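Local coordinates for protein maleylacetoacetate isomerase (Anaeromyxobacter dehalogenans, PDB 4IGJ) that probably isomerises maleylacetoacetate to fumarylacetoacetate with glutathione as cofactor, as a zeta-class member of the glutathione transferase superfamily, at residues W31-L45 and P222-P235. Sequence-based numbering, arbitrary orientation. Where two conformers were deposited one is given.
Sequences WRSSSAWRVRLGLAL and PFQAAHPDRQPDAP. With SO4 (sulfate ion), chain C.
Arg40 NE (2.9 Å) and NH2 (3.0 Å) both donate to Ala226 O, which lies in the guanidinium plane. NH2 also reaches Trp31 O, while NH1 bonds Ser29 OG and Tyr30 O. The Gln231 amide stacks nearly parallel over one guanidinium face, planes 11° apart; its NE2 holds Ala225 O and His227 O. With an alanine here in place of Arg40, Ala226 O would probably lack a protein partner and the Gln231 amide its stacking partner. Trp31 N meets Asp233 OD2 on its syn side (2.9 Å), 22° out of the carboxylate plane. A water links Trp37 NE1 to Phe223 O.

Pro228 CD makes a CH-pi contact 3.2 Å from the centroid of the Trp37 six-membered ring, almost on its normal. Trp37 CG is anti to the backbone N (chi1 -174°), which carries the indole to this proline; its edge meets the His227 face. Pro235 CD and Ala234 CA cover one face of Trp31. Leu41 CD2 lies over the Phe223 ring.

Leu41 CD2 also packs 3.5 Å from Ala226 CB. Ala44 and Leu45 touch Pro222.

The contact joins the thioredoxin-like domain, whose helix 34-45 carries glutathione-binding Ser35 and Arg38, to the helical domain. The bonded, stacked guanidinium ties a buried carbonyl and the Gln231 amide to that helix.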
loop_
_atom_site.group_PDB
_atom_site.type_symbol
_atom_site.label_atom_id
_atom_site.label_comp_id
_atom_site.label_asym_id
_atom_site.label_seq_id
_atom_site.Cartn_x
_atom_site.Cartn_y
_atom_site.Cartn_z
ATOM N N TRP A 31 16.173 -5.286 12.261
ATOM C CA TRP A 31 16.050 -4.171 13.204
ATOM C C TRP A 31 15.682 -2.866 12.505
ATOM O O TRP A 31 14.862 -2.093 13.010
ATOM C CB TRP A 31 17.342 -4.002 14.033
ATOM C CG TRP A 31 18.514 -3.544 13.213
ATOM C CD1 TRP A 31 19.253 -4.297 12.354
ATOM C CD2 TRP A 31 19.067 -2.222 13.172
ATOM N NE1 TRP A 31 20.242 -3.527 11.777
ATOM C CE2 TRP A 31 20.138 -2.246 12.251
ATOM C CE3 TRP A 31 18.759 -1.021 13.818
ATOM C CZ2 TRP A 31 20.911 -1.116 11.967
ATOM C CZ3 TRP A 31 19.528 0.098 13.542
ATOM C CH2 TRP A 31 20.592 0.043 12.620
ATOM N N ARG A 32 16.239 -2.647 11.320
ATOM C CA ARG A 32 16.066 -1.362 10.655
ATOM C C ARG A 32 14.988 -1.335 9.571
ATOM O O ARG A 32 14.762 -0.294 8.948
ATOM C CB ARG A 32 17.390 -0.886 10.072
ATOM C CG ARG A 32 17.548 0.610 10.148
ATOM C CD ARG A 32 18.882 1.034 9.586
ATOM N NE ARG A 32 19.359 2.249 10.228
ATOM C CZ ARG A 32 20.565 2.764 10.023
ATOM N NH1 ARG A 32 20.932 3.875 10.646
ATOM N NH2 ARG A 32 21.400 2.163 9.191
ATOM N N SER A 33 14.326 -2.462 9.347
ATOM C CA SER A 33 13.276 -2.539 8.320
ATOM C C SER A 33 12.047 -1.717 8.706
ATOM O O SER A 33 11.418 -1.983 9.733
ATOM C CB SER A 33 12.855 -3.998 8.119
ATOM O OG SER A 33 11.617 -4.086 7.425
ATOM N N SER A 34 11.688 -0.721 7.898
ATOM C CA SER A 34 10.530 0.098 8.247
ATOM C C SER A 34 9.243 -0.713 8.151
ATOM O O SER A 34 8.330 -0.533 8.955
ATOM C CB SER A 34 10.454 1.379 7.402
ATOM O OG SER A 34 10.060 1.110 6.072
ATOM N N SER A 35 9.178 -1.624 7.188
ATOM C CA SER A 35 7.998 -2.462 7.062
ATOM C C SER A 35 7.819 -3.354 8.290
ATOM O O SER A 35 6.696 -3.502 8.796
ATOM C CB SER A 35 8.027 -3.283 5.775
ATOM O OG SER A 35 6.810 -3.999 5.621
ATOM N N ALA A 36 8.917 -3.919 8.791
ATOM C CA ALA A 36 8.845 -4.759 9.984
ATOM C C ALA A 36 8.502 -3.924 11.205
ATOM O O ALA A 36 7.757 -4.370 12.078
ATOM C CB ALA A 36 10.154 -5.510 10.208
ATOM N N TRP A 37 9.036 -2.709 11.263
ATOM C CA TRP A 37 8.762 -1.806 12.370
ATOM C C TRP A 37 7.255 -1.533 12.494
ATOM O O TRP A 37 6.725 -1.502 13.603
ATOM C CB TRP A 37 9.574 -0.523 12.161
ATOM C CG TRP A 37 9.577 0.523 13.246
ATOM C CD1 TRP A 37 8.818 0.580 14.387
ATOM C CD2 TRP A 37 10.401 1.685 13.256
ATOM N NE1 TRP A 37 9.126 1.716 15.096
ATOM C CE2 TRP A 37 10.100 2.410 14.419
ATOM C CE3 TRP A 37 11.370 2.180 12.381
ATOM C CZ2 TRP A 37 10.740 3.614 14.733
ATOM C CZ3 TRP A 37 11.992 3.361 12.680
ATOM C CH2 TRP A 37 11.686 4.070 13.849
ATOM N N ARG A 38 6.565 -1.343 11.365
ATOM C CA ARG A 38 5.116 -1.129 11.390
ATOM C C ARG A 38 4.423 -2.263 12.117
ATOM O O ARG A 38 3.518 -2.030 12.928
ATOM C CB ARG A 38 4.537 -1.041 9.979
ATOM C CG ARG A 38 5.163 0.040 9.098
ATOM C CD ARG A 38 4.943 -0.333 7.654
ATOM N NE ARG A 38 5.524 0.613 6.713
ATOM C CZ ARG A 38 5.558 0.407 5.400
ATOM N NH1 ARG A 38 5.069 -0.716 4.890
ATOM N NH2 ARG A 38 6.107 1.318 4.595
ATOM N N VAL A 39 4.841 -3.491 11.822
ATOM C CA VAL A 39 4.242 -4.659 12.449
ATOM C C VAL A 39 4.602 -4.747 13.935
ATOM O O VAL A 39 3.737 -5.044 14.768
ATOM C CB VAL A 39 4.558 -5.947 11.672
ATOM C CG1 VAL A 39 3.944 -7.161 12.361
ATOM C CG2 VAL A 39 4.017 -5.822 10.242
ATOM N N ARG A 40 5.850 -4.435 14.274
ATOM C CA ARG A 40 6.260 -4.383 15.677
ATOM C C ARG A 40 5.403 -3.390 16.455
ATOM O O ARG A 40 5.051 -3.636 17.607
ATOM C CB ARG A 40 7.742 -4.014 15.803
ATOM C CG ARG A 40 8.667 -5.030 15.179
ATOM C CD ARG A 40 10.098 -4.871 15.688
ATOM N NE ARG A 40 10.673 -3.555 15.408
ATOM C CZ ARG A 40 11.511 -3.288 14.408
ATOM N NH1 ARG A 40 11.878 -4.238 13.549
ATOM N NH2 ARG A 40 11.981 -2.054 14.267
ATOM N N LEU A 41 5.062 -2.268 15.827
ATOM C CA LEU A 41 4.190 -1.287 16.459
ATOM C C LEU A 41 2.777 -1.825 16.672
ATOM O O LEU A 41 2.200 -1.646 17.745
ATOM C CB LEU A 41 4.168 0.011 15.654
ATOM C CG LEU A 41 5.435 0.841 15.858
ATOM C CD1 LEU A 41 5.460 1.969 14.842
ATOM C CD2 LEU A 41 5.465 1.388 17.274
ATOM N N GLY A 42 2.228 -2.509 15.671
ATOM C CA GLY A 42 0.906 -3.088 15.819
ATOM C C GLY A 42 0.876 -4.092 16.957
ATOM O O GLY A 42 -0.061 -4.095 17.751
ATOM N N LEU A 43 1.902 -4.938 17.032
ATOM C CA LEU A 43 1.994 -5.945 18.091
ATOM C C LEU A 43 2.110 -5.292 19.469
ATOM O O LEU A 43 1.416 -5.683 20.421
ATOM C CB LEU A 43 3.182 -6.861 17.826
ATOM C CG LEU A 43 3.011 -7.734 16.586
ATOM C CD1 LEU A 43 4.360 -8.263 16.098
ATOM C CD2 LEU A 43 2.038 -8.882 16.850
ATOM N N ALA A 44 2.973 -4.286 19.574
ATOM C CA ALA A 44 3.216 -3.607 20.847
ATOM C C ALA A 44 1.975 -2.857 21.326
ATOM O O ALA A 44 1.629 -2.909 22.513
ATOM C CB ALA A 44 4.396 -2.657 20.724
ATOM N N LEU A 45 1.294 -2.179 20.405
ATOM C CA LEU A 45 0.101 -1.409 20.752
ATOM C C LEU A 45 -1.046 -2.318 21.194
ATOM O O LEU A 45 -1.899 -1.899 21.983
ATOM C CB LEU A 45 -0.327 -0.518 19.580
ATOM C CG LEU A 45 0.587 0.691 19.344
ATOM C CD1 LEU A 45 0.362 1.321 17.957
ATOM C CD2 LEU A 45 0.451 1.740 20.449
ATOM N N PRO A 222 4.890 1.454 24.040
ATOM C CA PRO A 222 4.872 0.553 22.880
ATOM C C PRO A 222 5.728 1.050 21.709
ATOM O O PRO A 222 6.328 0.225 21.019
ATOM C CB PRO A 222 3.397 0.527 22.474
ATOM C CG PRO A 222 2.654 0.894 23.697
ATOM C CD PRO A 222 3.529 1.863 24.435
ATOM N N PHE A 223 5.780 2.362 21.488
ATOM C CA PHE A 223 6.659 2.897 20.450
ATOM C C PHE A 223 8.130 2.720 20.813
ATOM O O PHE A 223 8.945 2.341 19.965
ATOM C CB PHE A 223 6.325 4.362 20.146
ATOM C CG PHE A 223 5.102 4.538 19.281
ATOM C CD1 PHE A 223 5.233 4.731 17.916
ATOM C CD2 PHE A 223 3.826 4.492 19.827
ATOM C CE1 PHE A 223 4.115 4.876 17.101
ATOM C CE2 PHE A 223 2.704 4.637 19.024
ATOM C CZ PHE A 223 2.850 4.828 17.657
ATOM N N GLN A 224 8.471 2.993 22.069
ATOM C CA GLN A 224 9.841 2.774 22.523
ATOM C C GLN A 224 10.271 1.313 22.340
ATOM O O GLN A 224 11.383 1.041 21.883
ATOM C CB GLN A 224 10.018 3.262 23.968
ATOM C CG GLN A 224 9.914 4.781 24.087
ATOM C CD GLN A 224 9.928 5.284 25.518
ATOM O OE1 GLN A 224 10.533 4.676 26.401
ATOM N NE2 GLN A 224 9.261 6.411 25.752
ATOM N N ALA A 225 9.374 0.378 22.639
ATOM C CA ALA A 225 9.662 -1.042 22.504
ATOM C C ALA A 225 9.923 -1.473 21.059
ATOM O O ALA A 225 10.688 -2.404 20.812
ATOM C CB ALA A 225 8.535 -1.878 23.116
ATOM N N ALA A 226 9.272 -0.809 20.104
ATOM C CA ALA A 226 9.309 -1.260 18.713
ATOM C C ALA A 226 10.416 -0.604 17.880
ATOM O O ALA A 226 10.669 -1.007 16.743
ATOM C CB ALA A 226 7.944 -1.023 18.053
ATOM N N HIS A 227 11.049 0.415 18.452
ATOM C CA HIS A 227 12.104 1.167 17.784
ATOM C C HIS A 227 13.275 0.270 17.393
ATOM O O HIS A 227 13.627 -0.653 18.127
ATOM C CB HIS A 227 12.596 2.268 18.713
ATOM C CG HIS A 227 13.437 3.298 18.035
ATOM N ND1 HIS A 227 14.774 3.106 17.762
ATOM C CD2 HIS A 227 13.126 4.536 17.583
ATOM C CE1 HIS A 227 15.253 4.187 17.165
ATOM N NE2 HIS A 227 14.273 5.063 17.039
ATOM N N PRO A 228 13.894 0.542 16.237
ATOM C CA PRO A 228 15.043 -0.257 15.794
ATOM C C PRO A 228 16.103 -0.434 16.872
ATOM O O PRO A 228 16.650 -1.531 16.986
ATOM C CB PRO A 228 15.607 0.567 14.632
ATOM C CG PRO A 228 14.371 1.207 14.039
ATOM C CD PRO A 228 13.479 1.526 15.219
ATOM N N ASP A 229 16.372 0.602 17.660
ATOM C CA ASP A 229 17.486 0.531 18.603
ATOM C C ASP A 229 17.267 -0.486 19.716
ATOM O O ASP A 229 18.223 -0.904 20.375
ATOM C CB ASP A 229 17.751 1.901 19.223
ATOM C CG ASP A 229 18.275 2.899 18.226
ATOM O OD1 ASP A 229 18.662 2.492 17.114
ATOM O OD2 ASP A 229 18.284 4.103 18.561
ATOM N N ARG A 230 16.019 -0.868 19.952
ATOM C CA ARG A 230 15.717 -1.815 21.023
ATOM C C ARG A 230 15.571 -3.251 20.531
ATOM O O ARG A 230 15.257 -4.145 21.310
ATOM C CB ARG A 230 14.438 -1.406 21.753
ATOM C CG ARG A 230 14.496 -0.019 22.347
ATOM C CD ARG A 230 15.430 0.077 23.545
ATOM N NE ARG A 230 14.894 -0.564 24.746
ATOM C CZ ARG A 230 13.860 -0.110 25.454
ATOM N NH1 ARG A 230 13.208 0.983 25.078
ATOM N NH2 ARG A 230 13.464 -0.765 26.536
ATOM N N GLN A 231 15.801 -3.493 19.244
ATOM C CA GLN A 231 15.582 -4.832 18.706
ATOM C C GLN A 231 16.788 -5.729 18.980
ATOM O O GLN A 231 17.910 -5.231 19.080
ATOM C CB GLN A 231 15.279 -4.774 17.204
ATOM C CG GLN A 231 14.036 -3.952 16.859
ATOM C CD GLN A 231 12.895 -4.213 17.816
ATOM O OE1 GLN A 231 12.423 -5.341 17.946
ATOM N NE2 GLN A 231 12.453 -3.171 18.500
ATOM N N PRO A 232 16.564 -7.049 19.102
ATOM C CA PRO A 232 17.667 -7.971 19.418
ATOM C C PRO A 232 18.850 -7.897 18.456
ATOM O O PRO A 232 19.990 -8.096 18.898
ATOM C CB PRO A 232 17.008 -9.352 19.332
ATOM C CG PRO A 232 15.583 -9.109 19.676
ATOM C CD PRO A 232 15.254 -7.734 19.121
ATOM N N ASP A 233 18.601 -7.615 17.181
ATOM C CA ASP A 233 19.668 -7.610 16.184
ATOM C C ASP A 233 20.254 -6.222 15.909
ATOM O O ASP A 233 21.038 -6.064 14.980
ATOM C CB ASP A 233 19.203 -8.269 14.875
ATOM C CG ASP A 233 17.990 -7.572 14.251
ATOM O OD1 ASP A 233 17.075 -7.151 14.995
ATOM O OD2 ASP A 233 17.937 -7.460 13.011
ATOM N N ALA A 234 19.884 -5.217 16.700
ATOM C CA ALA A 234 20.422 -3.880 16.478
ATOM C C ALA A 234 21.921 -3.809 16.798
ATOM O O ALA A 234 22.353 -4.186 17.890
ATOM C CB ALA A 234 19.663 -2.840 17.294
ATOM N N PRO A 235 22.715 -3.312 15.843
ATOM C CA PRO A 235 24.133 -3.077 16.101
ATOM C C PRO A 235 24.323 -1.786 16.880
ATOM O O PRO A 235 23.425 -0.948 16.903
ATOM C CB PRO A 235 24.738 -2.932 14.695
ATOM C CG PRO A 235 23.621 -3.098 13.717
ATOM C CD PRO A 235 22.341 -2.948 14.471
HETATM S S SO4 C . 13.330 0.543 4.428
HETATM O O1 SO4 C . 14.348 1.574 4.345
HETATM O O2 SO4 C . 12.028 1.135 4.134
HETATM O O3 SO4 C . 13.352 -0.009 5.772
HETATM O O4 SO4 C . 13.635 -0.515 3.479
HETATM O O HOH W 1 8.674 3.281 17.463
#